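Local coordinates for core protein VP7 (African horsesickness virus, PDB 1AHS), which forms, as a trimer, the surface of the virus core and binds the underlying structural protein VP3, the piece here being its top domain, at residues V85-G89 against V90-A94. Sequence-based numbering, arbitrary orientation.
Sequences VTVDG and VNVAA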
loop_
_atom_site.group_PDB
_atom_site.type_symbol
_atom_site.label_atom_id
_atom_site.label_comp_id
_atom_site.label_asym_id
_atom_site.label_seq_id
_atom_site.Cartn_x
_atom_site.Cartn_y
_atom_site.Cartn_z
ATOM N N VAL B 85 16.337 14.658 -2.615
ATOM C CA VAL B 85 15.367 15.403 -1.844
ATOM C C VAL B 85 16.203 16.354 -0.958
ATOM O O VAL B 85 17.204 15.927 -0.371
ATOM C CB VAL B 85 14.506 14.407 -0.988
ATOM C CG1 VAL B 85 13.739 15.136 0.091
ATOM C CG2 VAL B 85 13.535 13.667 -1.878
ATOM N N THR B 86 15.929 17.656 -1.007
ATOM C CA THR B 86 16.646 18.561 -0.118
ATOM C C THR B 86 15.646 19.169 0.868
ATOM O O THR B 86 14.491 19.426 0.505
ATOM C CB THR B 86 17.407 19.682 -0.868
ATOM O OG1 THR B 86 16.518 20.472 -1.660
ATOM C CG2 THR B 86 18.434 19.099 -1.750
ATOM N N VAL B 87 16.018 19.231 2.143
ATOM C CA VAL B 87 15.162 19.869 3.140
ATOM C C VAL B 87 15.943 21.065 3.723
ATOM O O VAL B 87 16.972 20.890 4.404
ATOM C CB VAL B 87 14.747 18.928 4.279
ATOM C CG1 VAL B 87 13.849 19.677 5.240
ATOM C CG2 VAL B 87 13.995 17.724 3.745
ATOM N N ASP B 88 15.468 22.276 3.425
ATOM C CA ASP B 88 16.099 23.530 3.883
ATOM C C ASP B 88 17.442 23.635 3.193
ATOM O O ASP B 88 18.432 24.043 3.804
ATOM C CB ASP B 88 16.336 23.540 5.417
ATOM C CG ASP B 88 16.124 24.930 6.060
ATOM O OD1 ASP B 88 15.898 25.938 5.349
ATOM O OD2 ASP B 88 16.135 25.001 7.311
ATOM N N GLY B 89 17.489 23.223 1.933
ATOM C CA GLY B 89 18.753 23.262 1.223
ATOM C C GLY B 89 19.697 22.100 1.522
ATOM O O GLY B 89 20.650 21.884 0.790
ATOM N N VAL B 90 19.472 21.362 2.600
ATOM C CA VAL B 90 20.317 20.216 2.918
ATOM C C VAL B 90 19.843 18.982 2.144
ATOM O O VAL B 90 18.645 18.661 2.104
ATOM C CB VAL B 90 20.253 19.881 4.401
ATOM C CG1 VAL B 90 21.134 18.666 4.721
ATOM C CG2 VAL B 90 20.651 21.086 5.212
ATOM N N ASN B 91 20.782 18.303 1.512
ATOM C CA ASN B 91 20.465 17.124 0.753
ATOM C C ASN B 91 20.324 16.011 1.745
ATOM O O ASN B 91 21.232 15.781 2.568
ATOM C CB ASN B 91 21.584 16.810 -0.227
ATOM C CG ASN B 91 21.449 15.450 -0.837
ATOM O OD1 ASN B 91 22.118 14.507 -0.421
ATOM N ND2 ASN B 91 20.570 15.329 -1.822
ATOM N N VAL B 92 19.156 15.364 1.695
ATOM C CA VAL B 92 18.809 14.249 2.578
ATOM C C VAL B 92 18.824 12.951 1.791
ATOM O O VAL B 92 18.371 12.888 0.646
ATOM C CB VAL B 92 17.414 14.431 3.221
ATOM C CG1 VAL B 92 17.106 13.253 4.114
ATOM C CG2 VAL B 92 17.377 15.696 4.035
ATOM N N ALA B 93 19.320 11.909 2.430
ATOM C CA ALA B 93 19.426 10.604 1.816
ATOM C C ALA B 93 18.206 9.688 1.998
ATOM O O ALA B 93 17.466 9.822 2.974
ATOM C CB ALA B 93 20.653 9.934 2.346
ATOM N N ALA B 94 17.980 8.791 1.030
ATOM C CA ALA B 94 16.881 7.825 1.097
ATOM C C ALA B 94 17.195 6.910 2.263
ATOM O O ALA B 94 18.354 6.531 2.447
ATOM C CB ALA B 94 16.813 7.029 -0.177
#
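V87 and V92 meet methyl to methyl on one face of a tight two-residue hairpin, the CG2 of V87 lying 4.0 Å from the CG2 of V92 as the two side chains cross obliquely. Each valine has CG1 anti to its own backbone N (chi1 -179° for V87, 180° for V92), which leaves CG2 beside that nitrogen as the branch that touches. The same pair continues inward onto V98, with F61 and W100 also against V87, so this face of the hairpin is turned to the body of the domain. On the other face, T86 uses its methyl: CG2 leans over the strand partner, 3.8 Å from CA of N91 and 4.2 Å from its CB. T86 and N91 form a non-hydrogen-bonded antiparallel pair, and CA of T86 makes a CA-H...O contact of 3.0 Å with O of V90.

This is a type I' beta hairpin, D88 and G89 filling the turn between strands 84-87 and 90-92, at the edge of a four-stranded antiparallel sheet within the chain. D88 and G89 both have positive phi, as a type I' turn requires, and G89, with no side chain, fits its position without crowding the carbonyl oxygen before it. V87 N gives a bond of 2.7 Å to V90 O, in the plane of that carbonyl, whereas the return bond from V90 N to V87 O comes from above the carbonyl plane. V90 also sets its CB 3.4 Å from O of V87. Farther from the turn, V92 N reaches V85 O at 2.9 Å almost straight, while V92 O accepts a hydrogen bond from the indole NE1 of W63.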